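Local coordinates for protein aldose 1-epimerase (Escherichia coli, PDB 3NRE) that probably interconverts the alpha and beta anomers of aldose sugars, acting as a mutarotase, at residues 22-27 against 37-42; 90-95 against 115-120; 197-202 against 240-245; 210-215 against 219-224. All coordinates share one frame; numbering follows the deposited sequence.

Contact 1 (22-27 against 37-42); sequences VIEGFW and GKKSGV
Glu-24 holds the loop 37-42 with both its backbone and its side chain. Gly-37 N donates to Glu-24 O at 2.8 Å, coming from above the carbonyl plane. Lys-39 N donates to Glu-24 OE1 at 3.1 Å. This N-H also arrives from above, 53° out of the carboxylate plane. Two waters add to the grip. Water 2 donates to Glu-24 O and to Gly-37 O. Water 1 accepts from Ser-40 N and lies 3.0 Å from Glu-24 OE2, which tethers the far carboxylate oxygen to the loop. Ser-40 OG accepts from Val-42 N in an ST turn and also hydrogen-bonds to Asp-45.

The Glu-24 chain is bent about its CB-CG bond (chi2 -79°), and this brings the carboxylate back over the loop backbone. Glu-24 OE1 ends 3.2 Å from Gly-37 CA. A side chain on Gly-37 would run into OE1. Lys-39 is extended and crosses Glu-24 obliquely, with Lys-39 CE 3.8 Å from Glu-24 CB. Its NZ does not pair with Glu-24 but forms a salt bridge with Asp-15 on strand 12-17. Glu-24 and Gly-25 both face Asp-15 across the sheet. This is a classic beta bulge in strand 22-28 of a small antiparallel sheet, with the loop that follows strand 31-32 laid against it.

Contact 2 (90-95 against 115-120); sequences GEWQCV and YRVSQA
Trp-92 makes a buried packing contact with Val-117 and Gln-119. It lies just before strand 93-97, and its indole reaches past strand 101-109 to strand 114-123. The six-membered ring does the touching. Trp-92 CH2 is 3.7 Å from Val-117 CG1, in an oblique approach. With chi1 at 52°, CG1 is the Val-117 branch nearer the indole; Val-117 CG2 is 4.1 Å from Trp-92 CH2. Trp-92 CZ3 is 3.7 Å from Gln-119 CB, and the two side chains cross at about a right angle. The Gln-119 amide then passes over one face of the indole, near its rim. There Gln-119 NE2 is 4.0 Å from Trp-92 CH2, and ring and amide planes are 43° apart.

These strands belong to the large antiparallel sheet of a beta-rich fold, consistent with the galactose mutarotase clan. An alanine in place of Trp-92 would probably open a gap beside Val-117 and remove the flat surface under the Gln-119 amide. That amide is also pinned at both ends: NE2 bonds to Gly-21 O, and OE1 accepts from Trp-148 NE1. Trp-92 NE1 bonds to Gly-87 O, which helps to fix the turn of the indole. Pro-50 of strand 48-51 touches both Trp-92 and Gln-119.

Contact 3 (197-202 against 240-245); sequences RQWVNN and PAFDKG
Asn-201 ND2 is gripped by Glu-170 OE2 and Trp-174 O, while Glu-170 OE1 takes the NE1 of Trp-199, whose ring meets Phe-242. One carboxylate therefore serves two side chains of segment 197-202. The contact is a T-shaped (edge-to-face) aromatic pair at the surface. It joins the lead-in to strand 200-205 with the loop between strands 232-237 and 250-256. Strands 200-205 and 232-237 are antiparallel neighbours in the sheet that also holds strands 142-153 and 250-256.

The Trp-199 six-membered ring and the Phe-242 ring have centroids 5.0 Å apart, with planes at 64°. The indole is the edge and the phenyl ring the face. In Trp-199 the CG is anti to the backbone N (chi1 178°), which swings the indole out toward the loop. The indole also meets Phe-236 of strand 232-237, again edge-to-face. A serine in place of Trp-199 would probably leave the Phe-242 face without its aromatic partner and Glu-170 OE1 without the indole N-H.

A diethylene glycol, probably from the crystallisation liquor, lies close to the Phe-242 side chain and bonds to Asn-201 OD1. Trp-199 CZ3 stands over the phenyl face toward its rim, 3.6 Å from Phe-242 CG.

Contact 4 (210-215 against 219-224); sequences QARIEQ and GYAIIM
Gln-215 and Tyr-220 lie side by side at the turn end of a beta hairpin, pointing the same way. Gln-215 CB sits over the phenol face, 3.8 Å from the Tyr-220 ring centroid. Gln-215 CG, beside the backbone N (chi1 -60°), lies 3.6 Å from Tyr-220 OH. The bend about CB-CG (chi2 -71°) then turns the amide. Its OE1 hydrogen-bonds to Thr-158 OG1. Water 3 accepts from Gln-215 NE2 and bonds to Tyr-220 OH. Gly-219 and Tyr-220 both face Gln-215, a G1 beta bulge.

The same side of the hairpin carries Ile-213 beside Ile-222 and Ala-211 beside Met-224, a selenomethionine here. The small Ala-211 CB meets Met-224 CB at 4.1 Å. On the other side the methyl of Ala-221 fits under the guanidinium face of Arg-212, with Ala-221 CB 3.6 Å from Arg-212 CZ. Ile-223 CD1 meets the guanidinium edge. Arg-212 NE forms a salt bridge with Glu-214 OE2 at 3.2 Å. Arg-212 NH1 pairs with Glu-289, and Glu-214 OE1 with Arg-159.

Five backbone bonds and a weak sixth, Tyr-220 N to Gln-215 O, join the strands. Strand 159-162 flanks 210-215, and strand 279-290 flanks 220-227. The Ile-213 and Met-224 side packs on strands 142-153 and 250-256.

The four contacts follow one another along the chain, except that contact 4 falls between the two segments of contact 3. Contacts 2 and 4 belong to the same nine-strand antiparallel sheet, with centres about 28 Å apart. Contact 1 lies on the small N-terminal sheet, its centre about 17 Å from that of contact 2 and 21 Å from that of contact 4. Contact 3 lies at the start of strand 200-205, in the eight-strand sheet, and in the loop after strand 232-237. It is about 32 Å from contact 2, centre to centre, across the centre of the chain. No two contacts touch. Together they sample three sheets of one helix-free, beta-rich chain, consistent with the galactose mutarotase fold.

Contact 1 (22-27 against 37-42)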
loop_
_atom_site.group_PDB
_atom_site.type_symbol
_atom_site.label_atom_id
_atom_site.label_comp_id
_atom_site.label_asym_id
_atom_site.label_seq_id
_atom_site.Cartn_x
_atom_site.Cartn_y
_atom_site.Cartn_z
ATOM N N VAL A 22 6.285 -7.312 5.605
ATOM C CA VAL A 22 5.908 -6.031 6.142
ATOM C C VAL A 22 7.099 -5.274 6.710
ATOM O O VAL A 22 8.035 -5.851 7.267
ATOM C CB VAL A 22 4.820 -6.153 7.202
ATOM C CG1 VAL A 22 3.586 -6.896 6.631
ATOM C CG2 VAL A 22 5.341 -6.846 8.526
ATOM N N ILE A 23 7.053 -3.967 6.557
ATOM C CA ILE A 23 7.967 -3.097 7.314
ATOM C C ILE A 23 7.443 -3.024 8.734
ATOM O O ILE A 23 6.243 -2.803 8.935
ATOM C CB ILE A 23 8.025 -1.693 6.721
ATOM C CG1 ILE A 23 8.557 -1.795 5.293
ATOM C CG2 ILE A 23 8.989 -0.781 7.495
ATOM C CD1 ILE A 23 8.629 -0.473 4.527
ATOM N N GLU A 24 8.328 -3.199 9.695
ATOM C CA GLU A 24 7.986 -3.092 11.147
ATOM C C GLU A 24 8.532 -1.819 11.819
ATOM O O GLU A 24 8.219 -1.544 12.967
ATOM C CB GLU A 24 8.443 -4.356 11.916
ATOM C CG GLU A 24 7.640 -5.587 11.488
ATOM C CD GLU A 24 6.207 -5.694 12.127
ATOM O OE1 GLU A 24 5.770 -4.747 12.824
ATOM O OE2 GLU A 24 5.569 -6.782 11.980
ATOM N N GLY A 25 9.340 -1.056 11.099
ATOM C CA GLY A 25 9.784 0.251 11.553
ATOM C C GLY A 25 10.642 0.927 10.507
ATOM O O GLY A 25 11.327 0.274 9.749
ATOM N N PHE A 26 10.580 2.255 10.502
ATOM C CA PHE A 26 11.426 3.093 9.682
ATOM C C PHE A 26 11.656 4.365 10.489
ATOM O O PHE A 26 10.693 5.067 10.846
ATOM C CB PHE A 26 10.718 3.389 8.349
ATOM C CG PHE A 26 11.533 4.190 7.386
ATOM C CD1 PHE A 26 12.908 4.066 7.333
ATOM C CD2 PHE A 26 10.915 5.013 6.458
ATOM C CE1 PHE A 26 13.663 4.827 6.409
ATOM C CE2 PHE A 26 11.661 5.753 5.540
ATOM C CZ PHE A 26 13.006 5.682 5.511
ATOM N N TRP A 27 12.923 4.605 10.836
ATOM C CA TRP A 27 13.296 5.661 11.758
ATOM C C TRP A 27 14.496 6.471 11.254
ATOM O O TRP A 27 15.309 5.980 10.487
ATOM C CB TRP A 27 13.714 5.110 13.115
ATOM C CG TRP A 27 12.746 4.268 13.863
ATOM C CD1 TRP A 27 11.839 4.691 14.829
ATOM C CD2 TRP A 27 12.603 2.840 13.784
ATOM N NE1 TRP A 27 11.144 3.614 15.304
ATOM C CE2 TRP A 27 11.581 2.477 14.676
ATOM C CE3 TRP A 27 13.264 1.844 13.076
ATOM C CZ2 TRP A 27 11.241 1.135 14.921
ATOM C CZ3 TRP A 27 12.880 0.508 13.262
ATOM C CH2 TRP A 27 11.903 0.174 14.205
ATOM N N GLY A 37 5.825 -0.600 14.006
ATOM C CA GLY A 37 5.056 -1.848 14.083
ATOM C C GLY A 37 5.081 -2.533 15.417
ATOM O O GLY A 37 5.990 -2.339 16.240
ATOM N N LYS A 38 4.064 -3.354 15.673
ATOM C CA LYS A 38 4.028 -4.165 16.876
ATOM C C LYS A 38 4.796 -5.459 16.805
ATOM O O LYS A 38 4.911 -6.154 17.840
ATOM C CB LYS A 38 2.580 -4.527 17.264
ATOM C CG LYS A 38 1.747 -3.311 17.543
ATOM C CD LYS A 38 0.367 -3.741 18.086
ATOM C CE LYS A 38 -0.422 -2.603 18.744
ATOM N NZ LYS A 38 -1.696 -3.195 19.332
ATOM N N LYS A 39 5.298 -5.832 15.638
ATOM C CA LYS A 39 6.040 -7.084 15.491
ATOM C C LYS A 39 5.221 -8.270 16.012
ATOM O O LYS A 39 5.739 -9.178 16.710
ATOM C CB LYS A 39 7.449 -6.985 16.121
ATOM C CG LYS A 39 8.297 -5.927 15.436
ATOM C CD LYS A 39 9.691 -5.709 16.039
ATOM C CE LYS A 39 10.505 -4.711 15.146
ATOM N NZ LYS A 39 11.859 -4.403 15.787
ATOM N N SER A 40 3.925 -8.228 15.682
ATOM C CA SER A 40 2.928 -9.201 16.188
ATOM C C SER A 40 2.687 -10.319 15.184
ATOM O O SER A 40 2.111 -11.347 15.542
ATOM C CB SER A 40 1.599 -8.491 16.440
ATOM O OG SER A 40 1.075 -8.031 15.208
ATOM N N GLY A 41 3.116 -10.119 13.932
ATOM C CA GLY A 41 2.831 -11.035 12.805
ATOM C C GLY A 41 1.486 -10.783 12.136
ATOM O O GLY A 41 1.058 -11.544 11.227
ATOM N N VAL A 42 0.799 -9.701 12.561
ATOM C CA VAL A 42 -0.434 -9.268 11.966
ATOM C C VAL A 42 -0.118 -7.983 11.174
ATOM O O VAL A 42 0.377 -6.977 11.722
ATOM C CB VAL A 42 -1.489 -8.990 13.051
ATOM C CG1 VAL A 42 -2.778 -8.473 12.384
ATOM C CG2 VAL A 42 -1.734 -10.303 13.924
HETATM O O HOH W 1 2.955 -6.403 13.445
HETATM O O HOH W 2 8.648 -1.518 15.654
#

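Contact 2 (90-95 against 115-120)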
loop_
_atom_site.group_PDB
_atom_site.type_symbol
_atom_site.label_atom_id
_atom_site.label_comp_id
_atom_site.label_asym_id
_atom_site.label_seq_id
_atom_site.Cartn_x
_atom_site.Cartn_y
_atom_site.Cartn_z
ATOM N N GLY A 90 0.995 -13.865 3.865
ATOM C CA GLY A 90 1.869 -15.050 3.645
ATOM C C GLY A 90 3.210 -14.927 4.319
ATOM O O GLY A 90 3.625 -13.833 4.763
ATOM N N GLU A 91 3.893 -16.043 4.437
ATOM C CA GLU A 91 5.237 -16.027 4.986
ATOM C C GLU A 91 6.265 -15.982 3.850
ATOM O O GLU A 91 6.234 -16.821 2.938
ATOM C CB GLU A 91 5.471 -17.243 5.873
ATOM C CG GLU A 91 4.678 -17.243 7.169
ATOM C CD GLU A 91 5.193 -18.312 8.114
ATOM O OE1 GLU A 91 6.270 -18.093 8.719
ATOM O OE2 GLU A 91 4.534 -19.372 8.223
ATOM N N TRP A 92 7.163 -14.999 3.894
ATOM C CA TRP A 92 8.130 -14.776 2.821
ATOM C C TRP A 92 9.461 -15.395 3.210
ATOM O O TRP A 92 9.695 -15.707 4.405
ATOM C CB TRP A 92 8.304 -13.284 2.581
ATOM C CG TRP A 92 7.059 -12.556 2.090
ATOM C CD1 TRP A 92 5.806 -12.552 2.670
ATOM C CD2 TRP A 92 6.961 -11.719 0.916
ATOM N NE1 TRP A 92 4.959 -11.754 1.939
ATOM C CE2 TRP A 92 5.628 -11.250 0.850
ATOM C CE3 TRP A 92 7.861 -11.325 -0.089
ATOM C CZ2 TRP A 92 5.197 -10.401 -0.157
ATOM C CZ3 TRP A 92 7.427 -10.530 -1.094
ATOM C CH2 TRP A 92 6.093 -10.028 -1.101
ATOM N N GLN A 93 10.339 -15.571 2.210
ATOM C CA GLN A 93 11.674 -16.103 2.419
ATOM C C GLN A 93 12.688 -15.053 2.039
ATOM O O GLN A 93 12.579 -14.405 1.007
ATOM C CB GLN A 93 11.863 -17.348 1.565
ATOM C CG GLN A 93 11.166 -18.609 2.124
ATOM C CD GLN A 93 9.649 -18.655 1.907
ATOM O OE1 GLN A 93 8.884 -18.847 2.884
ATOM N NE2 GLN A 93 9.188 -18.486 0.631
ATOM N N CYS A 94 13.748 -14.948 2.827
ATOM C CA CYS A 94 14.822 -14.012 2.519
ATOM C C CYS A 94 15.812 -14.658 1.526
ATOM O O CYS A 94 16.268 -15.758 1.781
ATOM C CB CYS A 94 15.518 -13.579 3.838
ATOM S SG CYS A 94 16.934 -12.544 3.588
ATOM N N VAL A 95 16.100 -13.958 0.430
ATOM C CA VAL A 95 17.135 -14.369 -0.560
ATOM C C VAL A 95 18.402 -13.493 -0.513
ATOM O O VAL A 95 19.456 -13.850 -1.078
ATOM C CB VAL A 95 16.551 -14.457 -1.993
ATOM C CG1 VAL A 95 15.539 -15.593 -2.042
ATOM C CG2 VAL A 95 15.924 -13.142 -2.403
ATOM N N TYR A 115 1.350 -17.163 -8.466
ATOM C CA TYR A 115 2.411 -16.228 -8.810
ATOM C C TYR A 115 3.577 -16.343 -7.836
ATOM O O TYR A 115 3.482 -17.019 -6.789
ATOM C CB TYR A 115 1.913 -14.764 -8.819
ATOM C CG TYR A 115 1.301 -14.395 -7.494
ATOM C CD1 TYR A 115 2.106 -13.930 -6.451
ATOM C CD2 TYR A 115 -0.063 -14.579 -7.242
ATOM C CE1 TYR A 115 1.565 -13.621 -5.228
ATOM C CE2 TYR A 115 -0.600 -14.288 -6.027
ATOM C CZ TYR A 115 0.210 -13.800 -5.028
ATOM O OH TYR A 115 -0.265 -13.524 -3.767
ATOM N N ARG A 116 4.693 -15.749 -8.264
ATOM C CA ARG A 116 5.866 -15.513 -7.416
ATOM C C ARG A 116 6.082 -14.001 -7.353
ATOM O O ARG A 116 5.946 -13.295 -8.348
ATOM C CB ARG A 116 7.093 -16.223 -8.002
ATOM C CG ARG A 116 8.433 -16.009 -7.313
ATOM C CD ARG A 116 9.564 -16.804 -8.054
ATOM N NE ARG A 116 10.890 -16.600 -7.454
ATOM C CZ ARG A 116 11.534 -17.457 -6.652
ATOM N NH1 ARG A 116 10.997 -18.623 -6.302
ATOM N NH2 ARG A 116 12.757 -17.159 -6.205
ATOM N N VAL A 117 6.391 -13.491 -6.173
ATOM C CA VAL A 117 6.673 -12.067 -6.045
ATOM C C VAL A 117 7.948 -11.881 -5.254
ATOM O O VAL A 117 8.152 -12.616 -4.306
ATOM C CB VAL A 117 5.489 -11.305 -5.446
ATOM C CG1 VAL A 117 4.978 -11.962 -4.105
ATOM C CG2 VAL A 117 5.804 -9.814 -5.224
ATOM N N SER A 118 8.755 -10.891 -5.651
ATOM C CA SER A 118 9.886 -10.432 -4.908
ATOM C C SER A 118 9.625 -9.018 -4.397
ATOM O O SER A 118 8.981 -8.195 -5.038
ATOM C CB SER A 118 11.184 -10.523 -5.743
ATOM O OG SER A 118 11.138 -9.600 -6.799
ATOM N N GLN A 119 10.131 -8.738 -3.191
ATOM C CA GLN A 119 10.091 -7.401 -2.632
ATOM C C GLN A 119 11.508 -7.059 -2.178
ATOM O O GLN A 119 12.015 -7.736 -1.273
ATOM C CB GLN A 119 9.126 -7.316 -1.453
ATOM C CG GLN A 119 8.764 -5.881 -1.129
ATOM C CD GLN A 119 7.760 -5.737 -0.016
ATOM O OE1 GLN A 119 7.242 -4.638 0.208
ATOM N NE2 GLN A 119 7.517 -6.810 0.723
ATOM N N ALA A 120 12.100 -6.027 -2.805
ATOM C CA ALA A 120 13.429 -5.504 -2.495
ATOM C C ALA A 120 13.349 -4.166 -1.775
ATOM O O ALA A 120 12.565 -3.285 -2.115
ATOM C CB ALA A 120 14.260 -5.342 -3.775
#

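Contact 3 (197-202 against 240-245)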
loop_
_atom_site.group_PDB
_atom_site.type_symbol
_atom_site.label_atom_id
_atom_site.label_comp_id
_atom_site.label_asym_id
_atom_site.label_seq_id
_atom_site.Cartn_x
_atom_site.Cartn_y
_atom_site.Cartn_z
ATOM N N ARG A 197 -10.327 14.890 10.972
ATOM C CA ARG A 197 -10.375 14.193 12.257
ATOM C C ARG A 197 -11.675 13.416 12.373
ATOM O O ARG A 197 -12.500 13.664 13.265
ATOM C CB ARG A 197 -10.238 15.199 13.421
ATOM C CG ARG A 197 -8.793 15.660 13.634
ATOM C CD ARG A 197 -7.872 14.465 13.504
ATOM N NE ARG A 197 -6.458 14.737 13.787
ATOM C CZ ARG A 197 -5.572 15.179 12.894
ATOM N NH1 ARG A 197 -5.938 15.457 11.647
ATOM N NH2 ARG A 197 -4.316 15.368 13.253
ATOM N N GLN A 198 -11.837 12.461 11.466
ATOM C CA GLN A 198 -13.007 11.602 11.372
ATOM C C GLN A 198 -12.644 10.490 10.388
ATOM O O GLN A 198 -11.649 10.582 9.662
ATOM C CB GLN A 198 -14.227 12.366 10.845
ATOM C CG GLN A 198 -14.007 13.007 9.480
ATOM C CD GLN A 198 -15.189 13.869 9.087
ATOM O OE1 GLN A 198 -15.131 15.096 9.189
ATOM N NE2 GLN A 198 -16.283 13.237 8.690
ATOM N N TRP A 199 -13.489 9.464 10.363
ATOM C CA TRP A 199 -13.304 8.321 9.481
ATOM C C TRP A 199 -13.100 8.806 8.062
ATOM O O TRP A 199 -13.904 9.591 7.559
ATOM C CB TRP A 199 -14.544 7.435 9.502
ATOM C CG TRP A 199 -14.493 6.254 8.590
ATOM C CD1 TRP A 199 -15.038 6.164 7.330
ATOM C CD2 TRP A 199 -13.886 4.989 8.865
ATOM N NE1 TRP A 199 -14.765 4.935 6.798
ATOM C CE2 TRP A 199 -14.081 4.179 7.721
ATOM C CE3 TRP A 199 -13.192 4.467 9.950
ATOM C CZ2 TRP A 199 -13.601 2.865 7.644
ATOM C CZ3 TRP A 199 -12.714 3.170 9.877
ATOM C CH2 TRP A 199 -12.926 2.380 8.735
ATOM N N VAL A 200 -12.030 8.360 7.443
ATOM C CA VAL A 200 -11.819 8.523 6.007
ATOM C C VAL A 200 -11.431 7.177 5.391
ATOM O O VAL A 200 -10.529 6.521 5.855
ATOM C CB VAL A 200 -10.674 9.491 5.707
ATOM C CG1 VAL A 200 -10.371 9.520 4.185
ATOM C CG2 VAL A 200 -10.955 10.896 6.235
ATOM N N ASN A 201 -12.109 6.758 4.327
ATOM C CA ASN A 201 -11.709 5.540 3.600
ATOM C C ASN A 201 -12.082 5.753 2.158
ATOM O O ASN A 201 -13.152 5.343 1.723
ATOM C CB ASN A 201 -12.420 4.314 4.162
ATOM C CG ASN A 201 -12.243 3.069 3.301
ATOM O OD1 ASN A 201 -11.159 2.806 2.802
ATOM N ND2 ASN A 201 -13.330 2.276 3.150
ATOM N N ASN A 202 -11.203 6.391 1.412
ATOM C CA ASN A 202 -11.557 6.866 0.054
ATOM C C ASN A 202 -10.402 6.718 -0.871
ATOM O O ASN A 202 -9.236 7.038 -0.497
ATOM C CB ASN A 202 -12.019 8.333 0.048
ATOM C CG ASN A 202 -13.284 8.551 0.830
ATOM O OD1 ASN A 202 -13.271 8.722 2.067
ATOM N ND2 ASN A 202 -14.433 8.510 0.124
ATOM N N PRO A 240 -12.385 6.537 16.737
ATOM C CA PRO A 240 -12.520 5.773 17.983
ATOM C C PRO A 240 -13.763 4.877 18.095
ATOM O O PRO A 240 -13.802 4.079 19.028
ATOM C CB PRO A 240 -12.501 6.836 19.066
ATOM C CG PRO A 240 -11.771 8.010 18.471
ATOM C CD PRO A 240 -11.911 7.918 16.972
ATOM N N ALA A 241 -14.717 4.957 17.144
ATOM C CA ALA A 241 -15.845 3.976 17.025
ATOM C C ALA A 241 -15.567 2.617 16.309
ATOM O O ALA A 241 -16.287 1.652 16.571
ATOM C CB ALA A 241 -17.065 4.648 16.388
ATOM N N PHE A 242 -14.594 2.543 15.399
ATOM C CA PHE A 242 -14.166 1.291 14.723
ATOM C C PHE A 242 -12.906 0.731 15.399
ATOM O O PHE A 242 -12.456 -0.417 15.106
ATOM C CB PHE A 242 -13.891 1.607 13.214
ATOM C CG PHE A 242 -12.998 0.581 12.411
ATOM C CD1 PHE A 242 -11.595 0.739 12.337
ATOM C CD2 PHE A 242 -13.577 -0.416 11.590
ATOM C CE1 PHE A 242 -10.749 -0.128 11.564
ATOM C CE2 PHE A 242 -12.730 -1.290 10.786
ATOM C CZ PHE A 242 -11.322 -1.136 10.777
ATOM N N ASP A 243 -12.286 1.539 16.270
ATOM C CA ASP A 243 -10.987 1.147 16.826
ATOM C C ASP A 243 -10.863 1.874 18.155
ATOM O O ASP A 243 -10.337 2.994 18.224
ATOM C CB ASP A 243 -9.855 1.468 15.811
ATOM C CG ASP A 243 -8.494 0.826 16.172
ATOM O OD1 ASP A 243 -8.396 0.108 17.222
ATOM O OD2 ASP A 243 -7.502 1.070 15.416
ATOM N N LYS A 244 -11.383 1.236 19.208
ATOM C CA LYS A 244 -11.451 1.871 20.537
ATOM C C LYS A 244 -10.066 2.333 21.017
ATOM O O LYS A 244 -9.969 3.315 21.761
ATOM C CB LYS A 244 -12.129 0.958 21.589
ATOM N N GLY A 245 -8.999 1.664 20.585
ATOM C CA GLY A 245 -7.647 2.151 20.890
ATOM C C GLY A 245 -7.075 3.157 19.889
ATOM O O GLY A 245 -5.845 3.144 19.639
#

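Contact 4 (210-215 against 219-224)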
loop_
_atom_site.group_PDB
_atom_site.type_symbol
_atom_site.label_atom_id
_atom_site.label_comp_id
_atom_site.label_asym_id
_atom_site.label_seq_id
_atom_site.Cartn_x
_atom_site.Cartn_y
_atom_site.Cartn_z
ATOM N N GLN A 210 3.157 11.128 -6.984
ATOM C CA GLN A 210 4.034 11.843 -6.083
ATOM C C GLN A 210 3.230 12.452 -4.937
ATOM O O GLN A 210 2.148 13.051 -5.148
ATOM C CB GLN A 210 4.806 12.948 -6.831
ATOM C CG GLN A 210 5.582 12.422 -8.037
ATOM C CD GLN A 210 6.476 13.484 -8.676
ATOM O OE1 GLN A 210 7.042 14.333 -7.994
ATOM N NE2 GLN A 210 6.595 13.438 -9.988
ATOM N N ALA A 211 3.776 12.336 -3.736
ATOM C CA ALA A 211 3.114 12.894 -2.575
ATOM C C ALA A 211 4.119 13.517 -1.631
ATOM O O ALA A 211 5.297 13.195 -1.624
ATOM C CB ALA A 211 2.285 11.825 -1.850
ATOM N N ARG A 212 3.627 14.424 -0.818
ATOM C CA ARG A 212 4.443 15.034 0.220
ATOM C C ARG A 212 3.691 14.881 1.530
ATOM O O ARG A 212 2.509 15.237 1.603
ATOM C CB ARG A 212 4.691 16.499 -0.134
ATOM C CG ARG A 212 5.580 17.220 0.789
ATOM C CD ARG A 212 5.924 18.582 0.236
ATOM N NE ARG A 212 6.540 19.388 1.269
ATOM C CZ ARG A 212 7.835 19.378 1.591
ATOM N NH1 ARG A 212 8.713 18.622 0.931
ATOM N NH2 ARG A 212 8.266 20.164 2.575
ATOM N N ILE A 213 4.351 14.276 2.534
ATOM C CA ILE A 213 3.785 14.155 3.852
ATOM C C ILE A 213 4.590 15.101 4.756
ATOM O O ILE A 213 5.748 14.806 5.032
ATOM C CB ILE A 213 3.873 12.697 4.384
ATOM C CG1 ILE A 213 3.005 11.729 3.558
ATOM C CG2 ILE A 213 3.436 12.596 5.826
ATOM C CD1 ILE A 213 3.720 11.135 2.345
ATOM N N GLU A 214 3.977 16.186 5.247
ATOM C CA GLU A 214 4.673 17.136 6.085
ATOM C C GLU A 214 4.439 16.892 7.549
ATOM O O GLU A 214 3.274 16.782 7.968
ATOM C CB GLU A 214 4.230 18.571 5.783
ATOM C CG GLU A 214 4.503 18.972 4.358
ATOM C CD GLU A 214 3.909 20.325 3.964
ATOM O OE1 GLU A 214 3.319 21.037 4.811
ATOM O OE2 GLU A 214 4.019 20.651 2.769
ATOM N N GLN A 215 5.532 16.891 8.320
ATOM C CA GLN A 215 5.510 16.617 9.750
ATOM C C GLN A 215 6.157 17.824 10.438
ATOM O O GLN A 215 7.243 17.745 11.018
ATOM C CB GLN A 215 6.214 15.283 10.023
ATOM C CG GLN A 215 5.568 14.067 9.307
ATOM C CD GLN A 215 4.229 13.671 9.904
ATOM O OE1 GLN A 215 3.605 14.473 10.633
ATOM N NE2 GLN A 215 3.837 12.385 9.723
ATOM N N GLY A 219 9.818 19.007 12.287
ATOM C CA GLY A 219 10.651 19.676 11.295
ATOM C C GLY A 219 11.083 18.925 10.035
ATOM O O GLY A 219 12.019 19.350 9.379
ATOM N N TYR A 220 10.410 17.836 9.661
ATOM C CA TYR A 220 10.717 17.160 8.379
ATOM C C TYR A 220 9.464 16.912 7.511
ATOM O O TYR A 220 8.308 17.112 7.946
ATOM C CB TYR A 220 11.446 15.849 8.636
ATOM C CG TYR A 220 10.552 14.766 9.204
ATOM C CD1 TYR A 220 9.880 13.921 8.372
ATOM C CD2 TYR A 220 10.337 14.635 10.563
ATOM C CE1 TYR A 220 9.063 12.937 8.851
ATOM C CE2 TYR A 220 9.497 13.637 11.068
ATOM C CZ TYR A 220 8.842 12.814 10.209
ATOM O OH TYR A 220 7.984 11.817 10.636
ATOM N N ALA A 221 9.720 16.504 6.273
ATOM C CA ALA A 221 8.685 16.036 5.364
ATOM C C ALA A 221 9.221 14.743 4.753
ATOM O O ALA A 221 10.441 14.541 4.694
ATOM C CB ALA A 221 8.395 17.046 4.274
ATOM N N ILE A 222 8.313 13.899 4.292
ATOM C CA ILE A 222 8.638 12.696 3.523
ATOM C C ILE A 222 8.097 12.901 2.133
ATOM O O ILE A 222 6.940 13.297 1.982
ATOM C CB ILE A 222 7.968 11.421 4.095
ATOM C CG1 ILE A 222 8.549 11.092 5.460
ATOM C CG2 ILE A 222 8.125 10.234 3.135
ATOM C CD1 ILE A 222 8.191 9.720 5.939
ATOM N N ILE A 223 8.956 12.651 1.141
ATOM C CA ILE A 223 8.630 12.789 -0.273
ATOM C C ILE A 223 8.461 11.390 -0.801
ATOM O O ILE A 223 9.391 10.592 -0.811
ATOM C CB ILE A 223 9.749 13.436 -1.107
ATOM C CG1 ILE A 223 9.980 14.877 -0.694
ATOM C CG2 ILE A 223 9.459 13.309 -2.620
ATOM C CD1 ILE A 223 8.797 15.724 -0.815
HETATM N N MSE A 224 7.244 11.124 -1.239
HETATM C CA MSE A 224 6.874 9.824 -1.821
HETATM C C MSE A 224 6.859 9.949 -3.345
HETATM O O MSE A 224 6.215 10.863 -3.892
HETATM C CB MSE A 224 5.484 9.346 -1.332
HETATM C CG MSE A 224 4.920 8.119 -2.116
HETATM SE SE MSE A 224 3.207 7.260 -1.586
HETATM C CE MSE A 224 3.437 7.025 0.283
HETATM O O HOH W 3 6.126 10.679 8.826
#